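PDB 5EUF: protease from Helicobacter pylori, which probably cleaves the cytoplasmic domain of human junctional adhesion molecule A as a zinc-binding M16-family peptidase, weakening the gastric epithelial barrier. Local coordinates for residues G198-S202 and Q203-E207; S282-Q285 and S286-D290; L394-S397 and D398-V402. All blocks are in the same frame, centred on the assembly; numbering follows the deposited sequence.

Contact 1 of 3, residues G198-S202 and Q203-E207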
# COMPACT_ATOMS: atom_id res chain seq x y z
N GLY B 198 21.35 -34.97 1.11
CA GLY B 198 22.68 -35.41 0.74
C GLY B 198 22.98 -36.85 1.13
O GLY B 198 22.08 -37.68 1.19
N ASP B 199 24.25 -37.13 1.40
CA ASP B 199 24.67 -38.46 1.80
C ASP B 199 24.71 -38.57 3.33
O ASP B 199 25.76 -38.36 3.95
CB ASP B 199 26.04 -38.79 1.21
CG ASP B 199 26.48 -40.22 1.50
OD1 ASP B 199 25.63 -41.13 1.46
OD2 ASP B 199 27.69 -40.42 1.77
N VAL B 200 23.57 -38.90 3.92
CA VAL B 200 23.46 -39.01 5.37
C VAL B 200 22.24 -39.86 5.76
O VAL B 200 21.21 -39.83 5.09
CB VAL B 200 23.37 -37.61 6.04
CG1 VAL B 200 22.12 -36.87 5.58
CG2 VAL B 200 23.42 -37.73 7.56
N ASN B 201 22.38 -40.62 6.84
CA ASN B 201 21.28 -41.46 7.31
C ASN B 201 20.16 -40.65 7.95
O ASN B 201 20.41 -39.74 8.74
CB ASN B 201 21.80 -42.50 8.31
CG ASN B 201 20.68 -43.24 9.00
OD1 ASN B 201 20.33 -42.93 10.14
ND2 ASN B 201 20.10 -44.22 8.32
N SER B 202 18.92 -40.99 7.60
CA SER B 202 17.75 -40.27 8.09
C SER B 202 17.60 -40.35 9.61
O SER B 202 17.29 -39.35 10.26
CB SER B 202 16.48 -40.79 7.42
OG SER B 202 16.47 -40.49 6.04
N GLN B 203 17.83 -41.53 10.17
CA GLN B 203 17.70 -41.73 11.61
C GLN B 203 18.80 -40.98 12.36
O GLN B 203 18.63 -40.64 13.53
CB GLN B 203 17.74 -43.21 11.96
CG GLN B 203 16.53 -44.00 11.47
CD GLN B 203 15.24 -43.59 12.17
OE1 GLN B 203 15.26 -43.03 13.26
NE2 GLN B 203 14.11 -43.88 11.53
N LYS B 204 19.91 -40.72 11.68
CA LYS B 204 20.97 -39.90 12.26
C LYS B 204 20.58 -38.43 12.20
O LYS B 204 20.83 -37.67 13.13
CB LYS B 204 22.30 -40.13 11.53
CG LYS B 204 23.45 -39.30 12.10
CD LYS B 204 24.75 -39.55 11.35
CE LYS B 204 25.87 -38.66 11.87
NZ LYS B 204 26.12 -38.86 13.32
N VAL B 205 19.96 -38.03 11.09
CA VAL B 205 19.46 -36.68 10.93
C VAL B 205 18.42 -36.36 12.00
O VAL B 205 18.48 -35.32 12.65
CB VAL B 205 18.82 -36.46 9.53
CG1 VAL B 205 18.07 -35.14 9.48
CG2 VAL B 205 19.88 -36.50 8.45
N PHE B 206 17.49 -37.29 12.19
CA PHE B 206 16.40 -37.09 13.15
C PHE B 206 16.91 -36.97 14.58
O PHE B 206 16.56 -36.02 15.28
CB PHE B 206 15.39 -38.23 13.04
CG PHE B 206 14.58 -38.20 11.78
CD1 PHE B 206 14.32 -37.00 11.14
CD2 PHE B 206 14.08 -39.37 11.23
CE1 PHE B 206 13.57 -36.97 9.98
CE2 PHE B 206 13.33 -39.34 10.07
CZ PHE B 206 13.08 -38.14 9.44
N GLU B 207 17.73 -37.92 15.02
CA GLU B 207 18.22 -37.92 16.39
C GLU B 207 19.13 -36.73 16.67
O GLU B 207 19.20 -36.25 17.81
CB GLU B 207 18.95 -39.23 16.71
CG GLU B 207 20.32 -39.39 16.06
CD GLU B 207 21.10 -40.57 16.61
OE1 GLU B 207 20.56 -41.30 17.47
OE2 GLU B 207 22.26 -40.76 16.18
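N201 caps the helix 202-213, reaching forward with its side-chain oxygen to the backbone N-H of K204. CB of N201 lies 4.0 Å from CB of K204, so the two side chains start close together. CG stands anti to the backbone N (chi1 170°), and this swings the amide toward that N-H. CG itself comes 3.5 Å from Q203 N. The tip atom OD1 takes the hydrogen bond from K204 N at 2.7 Å. That bond is bent at the hydrogen, 131°, and the donor is tilted 24° from the amide carbonyl plane. ND2 of N201 stays further off, 4.0 Å from Q203 N.

The main chain of the same residue takes part. N201 O accepts from V205 N at 2.9 Å and more weakly from K204 N. One residue further along, F206 N bonds to S202 O. This oxygen also lies over one face of the F206 ring, 3.3 Å from F206 CG.

Beside the cap, V200 and V205 meet at about a right angle, with V200 CG1 3.7 Å from V205 CG2. The buried hydroxyl OG of S202 is hydrogen-bonded to OG of S21. V205 touches S21, and F206 rests on V19 and V11, so this face of the helix lies on strands 18-23 and 9-12. The arrangement is an asparagine N-cap where strand 192-198 of the six-stranded sheet passes into a helix.

Contact 2 of 3, residues S282-Q285 and S286-D290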
# COMPACT_ATOMS: atom_id res chain seq x y z
N SER B 282 14.89 -19.09 -26.48
CA SER B 282 13.57 -18.53 -26.18
C SER B 282 13.11 -17.59 -27.29
O SER B 282 13.88 -17.21 -28.17
CB SER B 282 13.59 -17.79 -24.84
OG SER B 282 14.34 -16.59 -24.92
N TRP B 283 11.83 -17.22 -27.24
CA TRP B 283 11.27 -16.30 -28.23
C TRP B 283 11.81 -14.89 -28.03
O TRP B 283 12.13 -14.20 -29.00
CB TRP B 283 9.74 -16.30 -28.16
CG TRP B 283 9.11 -17.52 -28.77
CD1 TRP B 283 9.74 -18.67 -29.15
CD2 TRP B 283 7.72 -17.71 -29.06
NE1 TRP B 283 8.83 -19.56 -29.67
CE2 TRP B 283 7.58 -19.00 -29.62
CE3 TRP B 283 6.58 -16.92 -28.91
CZ2 TRP B 283 6.35 -19.51 -30.03
CZ3 TRP B 283 5.35 -17.43 -29.31
CH2 TRP B 283 5.25 -18.71 -29.86
N LEU B 284 11.92 -14.46 -26.78
CA LEU B 284 12.41 -13.13 -26.48
C LEU B 284 13.87 -12.95 -26.88
O LEU B 284 14.30 -11.86 -27.26
CB LEU B 284 12.25 -12.81 -24.99
CG LEU B 284 10.82 -12.63 -24.50
CD1 LEU B 284 10.80 -12.14 -23.06
CD2 LEU B 284 10.07 -11.67 -25.40
N GLN B 285 14.64 -14.03 -26.81
CA GLN B 285 16.05 -13.98 -27.17
C GLN B 285 16.26 -13.88 -28.68
O GLN B 285 16.88 -12.94 -29.17
CB GLN B 285 16.80 -15.20 -26.63
CG GLN B 285 17.70 -14.91 -25.43
CD GLN B 285 18.90 -14.06 -25.80
OE1 GLN B 285 19.30 -13.98 -26.97
NE2 GLN B 285 19.49 -13.41 -24.80
N SER B 286 15.72 -14.85 -29.41
CA SER B 286 16.01 -14.96 -30.84
C SER B 286 15.09 -14.10 -31.71
O SER B 286 15.04 -14.29 -32.92
CB SER B 286 15.92 -16.43 -31.27
OG SER B 286 14.71 -17.02 -30.83
N GLU B 287 14.39 -13.16 -31.09
CA GLU B 287 13.54 -12.24 -31.85
C GLU B 287 13.80 -10.79 -31.46
O GLU B 287 13.99 -9.93 -32.33
CB GLU B 287 12.06 -12.59 -31.65
CG GLU B 287 11.13 -11.93 -32.65
CD GLU B 287 11.22 -12.56 -34.03
OE1 GLU B 287 11.75 -13.69 -34.14
OE2 GLU B 287 10.76 -11.93 -35.01
N LEU B 288 13.80 -10.51 -30.17
CA LEU B 288 14.10 -9.16 -29.68
C LEU B 288 15.59 -8.88 -29.68
O LEU B 288 16.05 -7.89 -30.26
CB LEU B 288 13.53 -8.95 -28.28
CG LEU B 288 12.03 -8.74 -28.16
CD1 LEU B 288 11.63 -8.52 -26.71
CD2 LEU B 288 11.60 -7.57 -29.02
N VAL B 289 16.35 -9.75 -29.02
CA VAL B 289 17.78 -9.55 -28.85
C VAL B 289 18.57 -9.88 -30.12
O VAL B 289 19.54 -9.20 -30.45
CB VAL B 289 18.32 -10.39 -27.68
CG1 VAL B 289 19.76 -10.01 -27.36
CG2 VAL B 289 17.44 -10.22 -26.45
N ASP B 290 18.14 -10.92 -30.83
CA ASP B 290 18.89 -11.40 -31.99
C ASP B 290 18.37 -10.87 -33.32
O ASP B 290 19.01 -10.04 -33.96
CB ASP B 290 18.89 -12.93 -32.02
CG ASP B 290 19.53 -13.54 -30.79
OD1 ASP B 290 20.25 -12.81 -30.07
OD2 ASP B 290 19.33 -14.75 -30.55
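This is a local contact along and just before the short helix 284-289, in which S286 bonds back to S282. In the chain the helix follows helix 266-276 and precedes strand 295-302. S282, ahead of the turn that leads into helix 284-289, makes a capping bond: its OG accepts from Q285 N, 3.2 Å away. Its carbonyl oxygen O takes two donors, S286 N at 3.2 Å and S286 OG at 2.8 Å, which come from opposite faces of the carbonyl plane. The hydroxyl gets there because chi1 of S286 is 50°, with OG between the backbone N and the carbonyl carbon.

L284 and L288 lie side by side and point the same way, with L284 CD2 3.8 Å from L288 CD1. Both leucines pack on I330 of helix 323-338. On another side, the amide of Q285 passes V289 at 3.8 Å from OE1 to CB.

Further on the backbone pattern widens. L288 N bonds to L284 O from above the carbonyl plane, while V289 N reaches the same oxygen only weakly. D290 N then bonds to Q285 O at 2.9 Å, five residues back. A serine capping bond ahead of a short helix with a pi-type turn is the arrangement here.

Contact 3 of 3, residues L394-S397 and D398-V402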
# COMPACT_ATOMS: atom_id res chain seq x y z
N LEU B 394 2.15 -32.34 -21.05
CA LEU B 394 1.63 -31.07 -21.56
C LEU B 394 1.50 -31.12 -23.07
O LEU B 394 2.44 -31.50 -23.77
CB LEU B 394 2.53 -29.91 -21.15
CG LEU B 394 2.46 -29.40 -19.71
CD1 LEU B 394 3.61 -28.45 -19.42
CD2 LEU B 394 1.13 -28.71 -19.45
N LYS B 395 0.33 -30.75 -23.57
CA LYS B 395 0.15 -30.58 -25.00
C LYS B 395 0.28 -29.09 -25.32
O LYS B 395 0.19 -28.26 -24.43
CB LYS B 395 -1.21 -31.12 -25.47
CG LYS B 395 -1.37 -32.63 -25.33
CD LYS B 395 -2.08 -33.01 -24.05
CE LYS B 395 -3.50 -32.45 -24.02
NZ LYS B 395 -4.21 -32.79 -22.75
N VAL B 396 0.52 -28.77 -26.59
CA VAL B 396 0.59 -27.38 -27.03
C VAL B 396 -0.68 -26.64 -26.63
O VAL B 396 -0.64 -25.49 -26.20
CB VAL B 396 0.78 -27.28 -28.56
CG1 VAL B 396 0.62 -25.84 -29.03
CG2 VAL B 396 2.14 -27.83 -28.96
N SER B 397 -1.82 -27.33 -26.77
CA SER B 397 -3.11 -26.77 -26.42
C SER B 397 -3.15 -26.30 -24.97
O SER B 397 -3.77 -25.28 -24.66
CB SER B 397 -4.22 -27.80 -26.66
OG SER B 397 -3.98 -28.99 -25.94
N ASP B 398 -2.47 -27.03 -24.09
CA ASP B 398 -2.40 -26.65 -22.68
C ASP B 398 -1.67 -25.32 -22.53
O ASP B 398 -2.09 -24.45 -21.77
CB ASP B 398 -1.70 -27.73 -21.85
CG ASP B 398 -2.52 -29.00 -21.73
OD1 ASP B 398 -3.77 -28.90 -21.71
OD2 ASP B 398 -1.93 -30.09 -21.65
N LEU B 399 -0.59 -25.16 -23.28
CA LEU B 399 0.19 -23.93 -23.25
C LEU B 399 -0.61 -22.76 -23.80
O LEU B 399 -0.50 -21.63 -23.31
CB LEU B 399 1.49 -24.10 -24.05
CG LEU B 399 2.68 -24.78 -23.36
CD1 LEU B 399 2.38 -26.23 -23.01
CD2 LEU B 399 3.91 -24.68 -24.25
N VAL B 400 -1.43 -23.02 -24.82
CA VAL B 400 -2.21 -21.98 -25.47
C VAL B 400 -3.45 -21.61 -24.65
O VAL B 400 -3.84 -20.44 -24.60
CB VAL B 400 -2.63 -22.40 -26.90
CG1 VAL B 400 -3.43 -21.30 -27.57
CG2 VAL B 400 -1.40 -22.73 -27.73
N ARG B 401 -4.06 -22.60 -24.01
CA ARG B 401 -5.18 -22.35 -23.11
C ARG B 401 -4.76 -21.44 -21.96
O ARG B 401 -5.41 -20.43 -21.68
CB ARG B 401 -5.74 -23.65 -22.55
CG ARG B 401 -6.83 -23.45 -21.50
CD ARG B 401 -7.11 -24.71 -20.69
NE ARG B 401 -6.04 -25.03 -19.75
CZ ARG B 401 -5.17 -26.03 -19.91
NH1 ARG B 401 -5.26 -26.83 -20.96
NH2 ARG B 401 -4.23 -26.24 -19.00
N VAL B 402 -3.66 -21.80 -21.31
CA VAL B 402 -3.13 -21.04 -20.19
C VAL B 402 -2.74 -19.64 -20.63
O VAL B 402 -2.94 -18.66 -19.91
CB VAL B 402 -1.93 -21.76 -19.56
CG1 VAL B 402 -1.28 -20.89 -18.50
CG2 VAL B 402 -2.36 -23.08 -18.96
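One half of a capping box opens helix 396-406: the side chain of D398 reaches back to the backbone N of K395, the residue at the N-cap position. The same carboxylate joins a salt-bridge network of K395, D398 and R401. K395 N donates to D398 OD2 at 3.0 Å in a nearly straight bond of 175°, meeting the carboxylate from above its plane. CG of D398 stands beside its own backbone N (chi1 -69°), and this brings the carboxylate over the helix start. The lysine chain bends twice and comes alongside the same oxygen. Its NZ makes only a long salt bridge to D398 OD2, at 3.7 Å. Two basic groups beside it would probably favour the charged form of D398.

Apolar pairs lie nearby. L394 CB is 4.1 Å from L399 CD1, and L394 packs on V267 and A271 of helix 266-276. V396 CG1 is 3.9 Å from V400 CG2, and both valines touch I342.

Backbone bonds V400 N to V396 O and R401 N to S397 O carry the helix onward. R401 has a second carboxylate, D265, at NH2. OD1 of D398 lies in the plane of the R401 guanidinium, and R401 NH1 meets it on its anti side at 2.7 Å.

How the contacts relate
Along the chain the three contacts come in series, and none nests in or crosses another. Contact 1 closes the short loop between strand 192-198 and helix 202-213, and so joins that helix to a strand of the six-stranded sheet. Contact 2 comes after helix 266-276, where the chain turns into helix 284-289 ahead of strand 295-302 of the five-stranded sheet. Contact 3 starts helix 396-406, which precedes strand 412-418 of that same sheet. Contacts 2 and 3 both touch helix 266-276, and their nearest atoms are about 8 Å apart. Contact 1 stands well away, its centre 46 Å from that of contact 2 and 41 Å from that of contact 3.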